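Local coordinates for protein GH5 (Bacteroidetes bacterium AC2a, PDB 4YHE) that probably hydrolyses the beta-1,4-glucosidic bonds of cellulose as an endoglucanase of glycoside hydrolase family 5, at residues 10-15 against 320-325; 86-91 against 154-159; 192-197 against 207-212; 313-318 against 373-378. One frame throughout, in Å; residues are numbered along the deposited sequence.

Interaction 1: residues 10-15 against 320-325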
loop_
_atom_site.group_PDB
_atom_site.type_symbol
_atom_site.label_atom_id
_atom_site.label_comp_id
_atom_site.label_asym_id
_atom_site.label_seq_id
_atom_site.Cartn_x
_atom_site.Cartn_y
_atom_site.Cartn_z
ATOM N N PHE A 10 -10.880 -3.369 13.082
ATOM C CA PHE A 10 -10.785 -2.214 12.166
ATOM C C PHE A 10 -9.955 -2.535 10.914
ATOM O O PHE A 10 -10.434 -2.329 9.789
ATOM C CB PHE A 10 -10.230 -0.963 12.825
ATOM C CG PHE A 10 -10.151 0.188 11.879
ATOM C CD1 PHE A 10 -11.307 0.893 11.540
ATOM C CD2 PHE A 10 -8.952 0.522 11.250
ATOM C CE1 PHE A 10 -11.253 1.943 10.627
ATOM C CE2 PHE A 10 -8.889 1.572 10.333
ATOM C CZ PHE A 10 -10.032 2.275 10.015
ATOM N N GLY A 11 -8.741 -3.061 11.103
ATOM C CA GLY A 11 -7.952 -3.615 9.977
ATOM C C GLY A 11 -8.730 -4.520 9.035
ATOM O O GLY A 11 -8.727 -4.346 7.789
ATOM N N MET A 12 -9.444 -5.495 9.595
ATOM C CA MET A 12 -10.232 -6.401 8.763
ATOM C C MET A 12 -11.340 -5.736 7.983
ATOM O O MET A 12 -11.727 -6.225 6.932
ATOM C CB MET A 12 -10.848 -7.531 9.573
ATOM C CG MET A 12 -9.967 -8.738 9.628
ATOM S SD MET A 12 -10.818 -9.980 10.569
ATOM C CE MET A 12 -11.523 -10.959 9.281
ATOM N N SER A 13 -11.823 -4.620 8.493
ATOM C CA SER A 13 -12.944 -3.893 7.888
ATOM C C SER A 13 -12.537 -3.269 6.567
ATOM O O SER A 13 -13.400 -2.940 5.753
ATOM C CB SER A 13 -13.502 -2.840 8.864
ATOM O OG SER A 13 -12.753 -1.643 8.892
ATOM N N MET A 14 -11.211 -3.096 6.352
ATOM C CA MET A 14 -10.723 -2.659 5.054
ATOM C C MET A 14 -10.847 -3.701 3.964
ATOM O O MET A 14 -10.744 -3.352 2.770
ATOM C CB MET A 14 -9.279 -2.126 5.174
ATOM C CG MET A 14 -9.216 -0.933 6.092
ATOM S SD MET A 14 -7.712 0.060 5.984
ATOM C CE MET A 14 -6.490 -1.171 6.301
ATOM N N GLY A 15 -11.062 -4.973 4.352
ATOM C CA GLY A 15 -11.267 -6.058 3.448
ATOM C C GLY A 15 -10.239 -6.165 2.318
ATOM O O GLY A 15 -9.010 -6.138 2.574
ATOM N N ALA A 320 -5.684 -16.716 2.247
ATOM C CA ALA A 320 -4.684 -16.778 3.307
ATOM C C ALA A 320 -4.662 -15.514 4.185
ATOM O O ALA A 320 -4.471 -15.586 5.403
ATOM C CB ALA A 320 -3.299 -17.080 2.719
ATOM N N MET A 321 -4.862 -14.340 3.575
ATOM C CA MET A 321 -4.900 -13.095 4.305
ATOM C C MET A 321 -6.121 -13.004 5.232
ATOM O O MET A 321 -5.981 -12.692 6.400
ATOM C CB MET A 321 -4.920 -11.893 3.327
ATOM C CG MET A 321 -3.605 -11.701 2.575
ATOM S SD MET A 321 -3.841 -10.583 1.171
ATOM C CE MET A 321 -2.213 -10.693 0.394
ATOM N N ARG A 322 -7.303 -13.259 4.681
ATOM C CA ARG A 322 -8.525 -13.275 5.479
ATOM C C ARG A 322 -8.371 -14.174 6.717
ATOM O O ARG A 322 -8.693 -13.761 7.823
ATOM C CB ARG A 322 -9.673 -13.771 4.624
ATOM C CG ARG A 322 -10.951 -14.113 5.377
ATOM C CD ARG A 322 -11.608 -12.898 6.010
ATOM N NE ARG A 322 -12.720 -13.297 6.880
ATOM C CZ ARG A 322 -13.931 -13.662 6.467
ATOM N NH1 ARG A 322 -14.272 -13.651 5.183
ATOM N NH2 ARG A 322 -14.833 -14.025 7.370
ATOM N N ASP A 323 -7.846 -15.375 6.505
ATOM C CA ASP A 323 -7.677 -16.347 7.590
ATOM C C ASP A 323 -6.741 -15.865 8.677
ATOM O O ASP A 323 -6.848 -16.301 9.811
ATOM C CB ASP A 323 -7.225 -17.698 7.037
ATOM C CG ASP A 323 -8.323 -18.406 6.254
ATOM O OD1 ASP A 323 -9.493 -18.009 6.385
ATOM O OD2 ASP A 323 -8.022 -19.319 5.471
ATOM N N ARG A 324 -5.833 -14.944 8.323
ATOM C CA ARG A 324 -4.938 -14.289 9.260
ATOM C C ARG A 324 -5.393 -12.891 9.681
ATOM O O ARG A 324 -4.660 -12.175 10.345
ATOM C CB ARG A 324 -3.527 -14.255 8.630
ATOM C CG ARG A 324 -2.867 -15.616 8.670
ATOM C CD ARG A 324 -1.818 -15.896 7.610
ATOM N NE ARG A 324 -1.477 -17.315 7.655
ATOM C CZ ARG A 324 -2.227 -18.293 7.151
ATOM N NH1 ARG A 324 -3.345 -18.025 6.470
ATOM N NH2 ARG A 324 -1.843 -19.555 7.299
ATOM N N ARG A 325 -6.630 -12.516 9.336
ATOM C CA ARG A 325 -7.198 -11.210 9.718
ATOM C C ARG A 325 -6.452 -10.000 9.141
ATOM O O ARG A 325 -6.407 -8.928 9.745
ATOM C CB ARG A 325 -7.321 -11.116 11.251
ATOM C CG ARG A 325 -8.137 -12.296 11.775
ATOM C CD ARG A 325 -8.419 -12.251 13.257
ATOM N NE ARG A 325 -9.095 -13.506 13.572
ATOM C CZ ARG A 325 -9.980 -13.695 14.545
ATOM N NH1 ARG A 325 -10.317 -12.709 15.372
ATOM N NH2 ARG A 325 -10.524 -14.902 14.686
#
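Met12 reaches Arg325 and Arg322 through an unusual first torsion (chi1 -91°) and an extended second one, while a turn at chi3 of 98° swings its methyl toward the Arg322 side chain. Arg322 meets it by bending at chi2, which brings its NE to 3.6 Å from Met12 CE; the two side chains cross at about a right angle. Met12 CG lies 3.6 Å from the carbonyl O of Arg325, and Met12 SD rests against the aliphatic root of that arginine, 3.7 Å from Arg325 CB. No hydrogen bond joins the segments, and the charged ends are tied to other residues: Arg322 to Trp368 O and Asn371, Arg325 to Asp4 by a salt bridge. With an alanine at Met12 the thioether is gone, which is likely to open a gap beside the aliphatic parts of both arginines. Arg325, with positive phi, is the C-prime residue of a Schellman motif, in which Ile326 N bonds Met321 O and Arg325 N bonds Arg322 O at 2.8 Å. The methionine thus fastens the short N-terminal helix 6-13 to the end of helix 304-323, in a beta-alpha barrel with an N-terminal helix closing the end where the strands begin.

Interaction 2: residues 86-91 against 154-159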
loop_
_atom_site.group_PDB
_atom_site.type_symbol
_atom_site.label_atom_id
_atom_site.label_comp_id
_atom_site.label_asym_id
_atom_site.label_seq_id
_atom_site.Cartn_x
_atom_site.Cartn_y
_atom_site.Cartn_z
ATOM N N GLU A 86 -11.046 16.670 -1.784
ATOM C CA GLU A 86 -12.203 16.295 -2.616
ATOM C C GLU A 86 -12.272 14.801 -2.895
ATOM O O GLU A 86 -13.337 14.176 -2.774
ATOM C CB GLU A 86 -12.200 17.067 -3.952
ATOM C CG GLU A 86 -12.720 18.495 -3.839
ATOM C CD GLU A 86 -14.101 18.714 -4.491
ATOM O OE1 GLU A 86 -14.359 18.229 -5.633
ATOM O OE2 GLU A 86 -14.930 19.410 -3.860
ATOM N N LEU A 87 -11.135 14.219 -3.257
ATOM C CA LEU A 87 -11.088 12.766 -3.537
ATOM C C LEU A 87 -11.471 11.922 -2.315
ATOM O O LEU A 87 -12.265 10.968 -2.420
ATOM C CB LEU A 87 -9.684 12.386 -3.994
ATOM C CG LEU A 87 -9.282 12.948 -5.359
ATOM C CD1 LEU A 87 -7.787 12.814 -5.523
ATOM C CD2 LEU A 87 -10.042 12.224 -6.455
ATOM N N VAL A 88 -10.898 12.296 -1.172
ATOM C CA VAL A 88 -11.176 11.654 0.103
ATOM C C VAL A 88 -12.684 11.647 0.353
ATOM O O VAL A 88 -13.274 10.635 0.734
ATOM C CB VAL A 88 -10.416 12.409 1.226
ATOM C CG1 VAL A 88 -10.975 12.144 2.601
ATOM C CG2 VAL A 88 -8.948 12.043 1.198
ATOM N N HIS A 89 -13.318 12.788 0.105
ATOM C CA HIS A 89 -14.761 12.896 0.381
ATOM C C HIS A 89 -15.657 12.255 -0.657
ATOM O O HIS A 89 -16.746 11.772 -0.308
ATOM C CB HIS A 89 -15.105 14.356 0.734
ATOM C CG HIS A 89 -14.620 14.749 2.091
ATOM N ND1 HIS A 89 -13.439 15.435 2.301
ATOM C CD2 HIS A 89 -15.118 14.472 3.324
ATOM C CE1 HIS A 89 -13.261 15.600 3.598
ATOM N NE2 HIS A 89 -14.262 15.021 4.239
ATOM N N MET A 90 -15.200 12.139 -1.917
ATOM C CA MET A 90 -15.898 11.276 -2.889
ATOM C C MET A 90 -15.887 9.814 -2.438
ATOM O O MET A 90 -16.910 9.112 -2.489
ATOM C CB MET A 90 -15.266 11.355 -4.283
ATOM C CG MET A 90 -15.306 12.713 -4.966
ATOM S SD MET A 90 -14.379 12.654 -6.513
ATOM C CE MET A 90 -14.615 14.301 -7.184
ATOM N N ALA A 91 -14.707 9.349 -2.018
ATOM C CA ALA A 91 -14.551 7.999 -1.490
ATOM C C ALA A 91 -15.492 7.742 -0.294
ATOM O O ALA A 91 -16.140 6.690 -0.225
ATOM C CB ALA A 91 -13.105 7.777 -1.070
ATOM N N GLY A 154 -13.492 11.476 10.663
ATOM C CA GLY A 154 -13.339 10.422 11.649
ATOM C C GLY A 154 -12.530 9.229 11.191
ATOM O O GLY A 154 -11.637 9.357 10.321
ATOM N N GLU A 155 -12.816 8.069 11.782
ATOM C CA GLU A 155 -11.862 6.945 11.685
ATOM C C GLU A 155 -11.969 6.137 10.389
ATOM O O GLU A 155 -11.206 5.201 10.195
ATOM C CB GLU A 155 -11.873 6.061 12.940
ATOM C CG GLU A 155 -13.038 5.112 13.065
ATOM C CD GLU A 155 -12.930 4.214 14.302
ATOM O OE1 GLU A 155 -12.388 4.632 15.371
ATOM O OE2 GLU A 155 -13.416 3.083 14.187
ATOM N N TRP A 156 -12.945 6.479 9.536
ATOM C CA TRP A 156 -12.984 5.994 8.163
ATOM C C TRP A 156 -11.792 6.533 7.345
ATOM O O TRP A 156 -11.481 5.951 6.326
ATOM C CB TRP A 156 -14.307 6.335 7.442
ATOM C CG TRP A 156 -14.629 7.786 7.454
ATOM C CD1 TRP A 156 -15.412 8.451 8.367
ATOM C CD2 TRP A 156 -14.160 8.777 6.528
ATOM N NE1 TRP A 156 -15.444 9.791 8.068
ATOM C CE2 TRP A 156 -14.697 10.021 6.941
ATOM C CE3 TRP A 156 -13.340 8.733 5.385
ATOM C CZ2 TRP A 156 -14.449 11.205 6.254
ATOM C CZ3 TRP A 156 -13.095 9.918 4.702
ATOM C CH2 TRP A 156 -13.642 11.137 5.139
ATOM N N LEU A 157 -11.143 7.598 7.801
ATOM C CA LEU A 157 -9.955 8.173 7.132
ATOM C C LEU A 157 -8.681 7.771 7.899
ATOM O O LEU A 157 -8.519 8.123 9.063
ATOM C CB LEU A 157 -10.058 9.695 7.041
ATOM C CG LEU A 157 -8.864 10.451 6.426
ATOM C CD1 LEU A 157 -8.609 9.953 5.011
ATOM C CD2 LEU A 157 -9.075 11.947 6.429
ATOM N N VAL A 158 -7.803 7.026 7.219
ATOM C CA VAL A 158 -6.541 6.514 7.761
ATOM C C VAL A 158 -5.383 7.300 7.155
ATOM O O VAL A 158 -5.394 7.592 5.958
ATOM C CB VAL A 158 -6.352 5.025 7.385
ATOM C CG1 VAL A 158 -4.999 4.484 7.855
ATOM C CG2 VAL A 158 -7.485 4.140 7.904
ATOM N N PHE A 159 -4.420 7.680 7.977
ATOM C CA PHE A 159 -3.196 8.283 7.483
ATOM C C PHE A 159 -2.099 7.214 7.479
ATOM O O PHE A 159 -1.885 6.544 8.499
ATOM C CB PHE A 159 -2.712 9.430 8.368
ATOM C CG PHE A 159 -3.591 10.651 8.372
ATOM C CD1 PHE A 159 -4.605 10.832 7.459
ATOM C CD2 PHE A 159 -3.360 11.649 9.304
ATOM C CE1 PHE A 159 -5.387 11.968 7.496
ATOM C CE2 PHE A 159 -4.131 12.802 9.348
ATOM C CZ PHE A 159 -5.150 12.959 8.439
#
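Trp156 turns the edge of its six-membered ring toward the face of His89, in an offset edge-to-face pair that joins helix 78-93 of the beta-alpha barrel to the turn entering strand 157-160. The ring centroids are 5.8 Å apart and the planes stand at 73°. Val88 comes to the same rim of the indole, near its plane, with CG1 3.7 Å from Trp156 CZ3, so that a methyl and an imidazole both meet this edge. The tryptophan gets there with CG placed between its backbone N and carbonyl carbon (chi1 55°), and one face of its ring takes Leu157 CB, 3.7 Å above the plane. His92 stacks with the indole as well. The imidazole is held against rotation by both nitrogens: His89 ND1 bonds Asp85 O and NE2 bonds Asp153 OD1, and two such oxygen partners would tend to favour a protonated ring. The backbone of Trp156 is part of a type I turn closed by Leu157 N on Gly154 O, at 3.1 Å. Further inward the contact becomes purely apolar and buried, ending where Val88 CG1 lies 4.0 Å from Leu157 CD1.

Interaction 3: residues 192-197 against 207-212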
loop_
_atom_site.group_PDB
_atom_site.type_symbol
_atom_site.label_atom_id
_atom_site.label_comp_id
_atom_site.label_asym_id
_atom_site.label_seq_id
_atom_site.Cartn_x
_atom_site.Cartn_y
_atom_site.Cartn_z
ATOM N N VAL A 192 8.199 10.685 14.321
ATOM C CA VAL A 192 7.959 12.091 13.998
ATOM C C VAL A 192 6.612 12.305 13.268
ATOM O O VAL A 192 5.870 13.225 13.599
ATOM C CB VAL A 192 9.166 12.637 13.213
ATOM C CG1 VAL A 192 8.831 13.874 12.400
ATOM C CG2 VAL A 192 10.308 12.929 14.198
ATOM N N CYS A 193 6.268 11.414 12.335
ATOM C CA CYS A 193 4.993 11.516 11.631
ATOM C C CYS A 193 3.823 11.307 12.583
ATOM O O CYS A 193 2.879 12.092 12.564
ATOM C CB CYS A 193 4.922 10.551 10.428
ATOM S SG CYS A 193 6.122 10.971 9.142
ATOM N N VAL A 194 3.892 10.260 13.409
ATOM C CA VAL A 194 2.854 9.991 14.398
ATOM C C VAL A 194 2.700 11.206 15.364
ATOM O O VAL A 194 1.590 11.661 15.615
ATOM C CB VAL A 194 3.153 8.689 15.190
ATOM C CG1 VAL A 194 2.198 8.525 16.365
ATOM C CG2 VAL A 194 3.065 7.474 14.272
ATOM N N ASP A 195 3.810 11.737 15.856
ATOM C CA ASP A 195 3.779 12.887 16.752
ATOM C C ASP A 195 2.988 14.038 16.085
ATOM O O ASP A 195 2.035 14.573 16.661
ATOM C CB ASP A 195 5.203 13.360 17.080
ATOM C CG ASP A 195 5.979 12.388 18.004
ATOM O OD1 ASP A 195 5.403 11.425 18.579
ATOM O OD2 ASP A 195 7.192 12.608 18.123
ATOM N N ALA A 196 3.379 14.379 14.860
ATOM C CA ALA A 196 2.734 15.448 14.072
ATOM C C ALA A 196 1.227 15.242 13.892
ATOM O O ALA A 196 0.431 16.175 14.086
ATOM C CB ALA A 196 3.405 15.593 12.720
ATOM N N ILE A 197 0.839 14.033 13.535
ATOM C CA ILE A 197 -0.563 13.709 13.324
ATOM C C ILE A 197 -1.368 13.899 14.609
ATOM O O ILE A 197 -2.442 14.533 14.616
ATOM C CB ILE A 197 -0.719 12.295 12.750
ATOM C CG1 ILE A 197 -0.133 12.272 11.322
ATOM C CG2 ILE A 197 -2.177 11.858 12.731
ATOM C CD1 ILE A 197 0.137 10.883 10.741
ATOM N N ARG A 207 -7.356 8.687 15.323
ATOM C CA ARG A 207 -7.296 8.155 13.962
ATOM C C ARG A 207 -6.330 6.963 13.926
ATOM O O ARG A 207 -5.284 6.992 14.595
ATOM C CB ARG A 207 -6.764 9.247 13.015
ATOM C CG ARG A 207 -6.719 8.845 11.547
ATOM C CD ARG A 207 -6.307 9.973 10.592
ATOM N NE ARG A 207 -6.921 11.279 10.829
ATOM C CZ ARG A 207 -8.218 11.572 10.751
ATOM N NH1 ARG A 207 -9.125 10.660 10.441
ATOM N NH2 ARG A 207 -8.623 12.815 10.997
ATOM N N TYR A 208 -6.670 5.937 13.156
ATOM C CA TYR A 208 -5.708 4.886 12.822
ATOM C C TYR A 208 -4.601 5.415 11.941
ATOM O O TYR A 208 -4.860 6.117 10.973
ATOM C CB TYR A 208 -6.385 3.727 12.164
ATOM C CG TYR A 208 -7.212 2.962 13.150
ATOM C CD1 TYR A 208 -6.620 2.012 13.972
ATOM C CD2 TYR A 208 -8.561 3.197 13.285
ATOM C CE1 TYR A 208 -7.364 1.315 14.907
ATOM C CE2 TYR A 208 -9.322 2.499 14.212
ATOM C CZ TYR A 208 -8.707 1.570 15.028
ATOM O OH TYR A 208 -9.426 0.838 15.939
ATOM N N ILE A 209 -3.368 5.093 12.302
ATOM C CA ILE A 209 -2.218 5.483 11.512
ATOM C C ILE A 209 -1.429 4.248 11.068
ATOM O O ILE A 209 -1.006 3.448 11.912
ATOM C CB ILE A 209 -1.289 6.384 12.296
ATOM C CG1 ILE A 209 -2.001 7.671 12.751
ATOM C CG2 ILE A 209 -0.052 6.708 11.471
ATOM C CD1 ILE A 209 -1.184 8.479 13.720
ATOM N N GLY A 210 -1.231 4.104 9.754
ATOM C CA GLY A 210 -0.422 3.019 9.196
ATOM C C GLY A 210 1.037 3.422 9.160
ATOM O O GLY A 210 1.360 4.513 8.727
ATOM N N VAL A 211 1.909 2.543 9.637
ATOM C CA VAL A 211 3.343 2.790 9.583
ATOM C C VAL A 211 4.060 1.623 8.873
ATOM O O VAL A 211 3.768 0.446 9.124
ATOM C CB VAL A 211 3.963 3.022 10.974
ATOM C CG1 VAL A 211 3.469 4.299 11.582
ATOM C CG2 VAL A 211 3.721 1.851 11.918
ATOM N N PRO A 212 5.022 1.951 7.982
ATOM C CA PRO A 212 5.702 0.873 7.252
ATOM C C PRO A 212 7.102 0.614 7.727
ATOM O O PRO A 212 7.702 1.499 8.384
ATOM C CB PRO A 212 5.751 1.423 5.840
ATOM C CG PRO A 212 5.960 2.862 6.020
ATOM C CD PRO A 212 5.174 3.233 7.273
#
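Ile209 and Val211 of strand 209-212 receive Val194 and Ile197 of helix 181-199, the layered packing of a beta-alpha-beta crossover in a TIM barrel. This helix connects strand 157-160 to its parallel neighbour 209-212, and the short helix and strand segments run nearly antiparallel, at 167°, with axes 10.1 Å apart at their closest. Arg207 stands just before the strand, its guanidinium bonded to Leu157 O, Asp153 O and Asn204 OD1, tying the strand entry to the preceding strand and its turn. Tyr208 belongs to a different layer and stacks on Phe10 of the N-terminal helix. Ile209 then carries most of the contact. Its CG1 lies anti to the carbonyl carbon (chi1 -60°) and the chain continues extended, so that it meets Ile197 tip to tip: Ile209 CD1 is 3.7 Å from Ile197 CG2 and 4.0 Å from Ile197 CD1. The other branch serves a second residue, Ile209 CG2 standing 4.3 Å from Val194 CG2. Gly210 serves the sheet, through backbone bonds to Phe159 and Thr161. Val211 faces the helix again. Its side chain and that of Val194 cross at about a right angle, and the same valine methyl that touches Ile209 is used here too. All four touching residues are buried and no hydrogen bond crosses between the segments; the seam is wholly aliphatic, made mostly by methyl groups, and closes at Val211 CG1, 4.2 Å from Val194 CG2.

Interaction 4: residues 313-318 against 373-378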
loop_
_atom_site.group_PDB
_atom_site.type_symbol
_atom_site.label_atom_id
_atom_site.label_comp_id
_atom_site.label_asym_id
_atom_site.label_seq_id
_atom_site.Cartn_x
_atom_site.Cartn_y
_atom_site.Cartn_z
ATOM N N TYR A 313 -3.717 -17.286 -8.116
ATOM C CA TYR A 313 -2.895 -16.540 -7.170
ATOM C C TYR A 313 -3.709 -15.616 -6.266
ATOM O O TYR A 313 -3.548 -15.654 -5.055
ATOM C CB TYR A 313 -1.839 -15.805 -7.978
ATOM C CG TYR A 313 -0.942 -14.845 -7.255
ATOM C CD1 TYR A 313 0.214 -15.286 -6.601
ATOM C CD2 TYR A 313 -1.175 -13.490 -7.308
ATOM C CE1 TYR A 313 1.097 -14.387 -6.013
ATOM C CE2 TYR A 313 -0.301 -12.586 -6.720
ATOM C CZ TYR A 313 0.825 -13.035 -6.069
ATOM O OH TYR A 313 1.684 -12.136 -5.503
ATOM N N PHE A 314 -4.636 -14.833 -6.833
ATOM C CA PHE A 314 -5.450 -13.957 -6.065
ATOM C C PHE A 314 -6.352 -14.752 -5.096
ATOM O O PHE A 314 -6.444 -14.429 -3.939
ATOM C CB PHE A 314 -6.313 -13.062 -6.980
ATOM C CG PHE A 314 -5.529 -12.014 -7.794
ATOM C CD1 PHE A 314 -4.352 -11.467 -7.343
ATOM C CD2 PHE A 314 -6.019 -11.583 -9.000
ATOM C CE1 PHE A 314 -3.669 -10.514 -8.093
ATOM C CE2 PHE A 314 -5.376 -10.618 -9.741
ATOM C CZ PHE A 314 -4.193 -10.080 -9.286
ATOM N N ARG A 315 -7.030 -15.782 -5.581
ATOM C CA ARG A 315 -7.886 -16.526 -4.682
ATOM C C ARG A 315 -7.107 -17.066 -3.507
ATOM O O ARG A 315 -7.494 -16.898 -2.361
ATOM C CB ARG A 315 -8.563 -17.675 -5.399
ATOM C CG ARG A 315 -9.585 -17.262 -6.414
ATOM C CD ARG A 315 -10.505 -18.455 -6.733
ATOM N NE ARG A 315 -9.772 -19.594 -7.323
ATOM C CZ ARG A 315 -9.353 -19.661 -8.584
ATOM N NH1 ARG A 315 -9.586 -18.661 -9.430
ATOM N NH2 ARG A 315 -8.703 -20.741 -9.005
ATOM N N TYR A 316 -5.988 -17.696 -3.795
ATOM C CA TYR A 316 -5.195 -18.340 -2.741
ATOM C C TYR A 316 -4.644 -17.327 -1.724
ATOM O O TYR A 316 -4.849 -17.470 -0.518
ATOM C CB TYR A 316 -4.065 -19.145 -3.364
ATOM C CG TYR A 316 -3.395 -20.095 -2.404
ATOM C CD1 TYR A 316 -3.889 -21.396 -2.225
ATOM C CD2 TYR A 316 -2.288 -19.711 -1.653
ATOM C CE1 TYR A 316 -3.326 -22.247 -1.303
ATOM C CE2 TYR A 316 -1.695 -20.583 -0.738
ATOM C CZ TYR A 316 -2.214 -21.861 -0.586
ATOM O OH TYR A 316 -1.643 -22.757 0.283
ATOM N N ILE A 317 -3.908 -16.307 -2.190
ATOM C CA ILE A 317 -3.289 -15.392 -1.242
ATOM C C ILE A 317 -4.301 -14.551 -0.443
ATOM O O ILE A 317 -4.092 -14.294 0.741
ATOM C CB ILE A 317 -2.207 -14.489 -1.894
ATOM C CG1 ILE A 317 -2.811 -13.401 -2.766
ATOM C CG2 ILE A 317 -1.189 -15.354 -2.648
ATOM C CD1 ILE A 317 -1.756 -12.500 -3.408
ATOM N N CYS A 318 -5.393 -14.149 -1.083
ATOM C CA CYS A 318 -6.406 -13.356 -0.427
ATOM C C CYS A 318 -7.160 -14.203 0.632
ATOM O O CYS A 318 -7.585 -13.679 1.644
ATOM C CB CYS A 318 -7.351 -12.751 -1.446
ATOM S SG CYS A 318 -6.505 -11.491 -2.512
ATOM N N PRO A 373 -17.238 -22.090 5.987
ATOM C CA PRO A 373 -16.102 -22.807 6.594
ATOM C C PRO A 373 -15.569 -23.989 5.766
ATOM O O PRO A 373 -14.448 -24.455 6.010
ATOM C CB PRO A 373 -16.645 -23.222 7.965
ATOM C CG PRO A 373 -18.124 -23.371 7.732
ATOM C CD PRO A 373 -18.495 -22.306 6.735
ATOM N N ASN A 374 -16.317 -24.435 4.765
ATOM C CA ASN A 374 -15.800 -25.394 3.812
ATOM C C ASN A 374 -14.937 -24.849 2.665
ATOM O O ASN A 374 -14.365 -25.614 1.880
ATOM C CB ASN A 374 -16.972 -26.147 3.242
ATOM C CG ASN A 374 -17.798 -26.763 4.362
ATOM O OD1 ASN A 374 -17.445 -27.818 4.914
ATOM N ND2 ASN A 374 -18.846 -26.055 4.762
ATOM N N TYR A 375 -14.946 -23.534 2.512
ATOM C CA TYR A 375 -14.053 -22.842 1.574
ATOM C C TYR A 375 -12.774 -22.600 2.344
ATOM O O TYR A 375 -12.748 -21.850 3.309
ATOM C CB TYR A 375 -14.691 -21.529 1.097
ATOM C CG TYR A 375 -13.842 -20.739 0.098
ATOM C CD1 TYR A 375 -13.772 -21.115 -1.239
ATOM C CD2 TYR A 375 -13.100 -19.624 0.508
ATOM C CE1 TYR A 375 -12.989 -20.398 -2.147
ATOM C CE2 TYR A 375 -12.295 -18.918 -0.412
ATOM C CZ TYR A 375 -12.247 -19.321 -1.721
ATOM O OH TYR A 375 -11.513 -18.617 -2.679
ATOM N N THR A 376 -11.724 -23.290 1.933
ATOM C CA THR A 376 -10.491 -23.307 2.665
ATOM C C THR A 376 -9.319 -23.129 1.703
ATOM O O THR A 376 -9.442 -23.263 0.491
ATOM C CB THR A 376 -10.288 -24.676 3.369
ATOM O OG1 THR A 376 -10.127 -25.678 2.381
ATOM C CG2 THR A 376 -11.492 -25.050 4.243
ATOM N N LEU A 377 -8.155 -22.932 2.288
ATOM C CA LEU A 377 -6.956 -22.835 1.502
ATOM C C LEU A 377 -6.758 -24.142 0.710
ATOM O O LEU A 377 -6.439 -24.124 -0.476
ATOM C CB LEU A 377 -5.790 -22.563 2.433
ATOM C CG LEU A 377 -4.764 -21.626 1.850
ATOM C CD1 LEU A 377 -5.387 -20.403 1.159
ATOM C CD2 LEU A 377 -3.758 -21.225 2.924
ATOM N N GLN A 378 -7.019 -25.273 1.364
ATOM C CA GLN A 378 -6.939 -26.572 0.702
ATOM C C GLN A 378 -7.869 -26.697 -0.505
ATOM O O GLN A 378 -7.452 -27.206 -1.533
ATOM C CB GLN A 378 -7.174 -27.744 1.696
ATOM C CG GLN A 378 -6.807 -29.095 1.075
ATOM C CD GLN A 378 -5.309 -29.285 0.887
ATOM O OE1 GLN A 378 -4.508 -29.002 1.803
ATOM N NE2 GLN A 378 -4.911 -29.799 -0.286
#
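Leu377 lies over one face of the Tyr316 ring, fixing the start of the C-terminal helix 377-382 to helix 304-323 on the outside of the beta-alpha barrel. This is the tight part of the contact. Leu377 CD1 forms a CH-pi interaction with the ring, 3.7 Å from its centroid and only 12° off the ring normal, and Leu377 CG is 3.5 Å from Tyr316 CE1. The same CD1 also comes to 3.4 Å from the backbone O of Tyr316. The first torsion of Leu377 (chi1 -143°) is well away from a staggered value, which may reflect the fitting of both branches against the ring. A serine at Tyr316 would take away the ring and would probably leave the leucine without the surface its CD1 rests on, with a gap between the two helices. Thr376, the N-cap, begins the short helix beside this leucine. On the looser side, toward partly exposed Arg315, the side chains of Arg315 and Tyr375 cross at about a right angle and barely meet. The tyrosine hydroxyl is bonded to Ser367 OG, a serine hydroxyl that is also bonded to Arg315 O. It is the aliphatic part of the arginine, CB and CD, that comes near the tyrosine hydroxyl, with Arg315 CB 4.1 Å from Tyr375 OH.

Along the chain interaction 2 is complete before interaction 3 begins, and both fall between the two segments of interaction 1, whereas interactions 1 and 4 interleave. Interactions 1 and 4 share helix 304-323, with centres about 13 Å apart, and touch where Ala320 N lies 3.9 Å from Leu377 CD1; interactions 2 and 3, about 16 Å apart, reach the neighbouring strands 157-160 and 209-212 of one barrel sheet. Phe10, in segment 10-15, touches Glu155 and Val158 of interaction 2. Interaction 4 stays apart from interactions 2 and 3, its centre about 30 Å and 32 Å from theirs. Together they tie an N-terminal helix and outer helices round one barrel, with the C-terminal helix packed on helix 304-323.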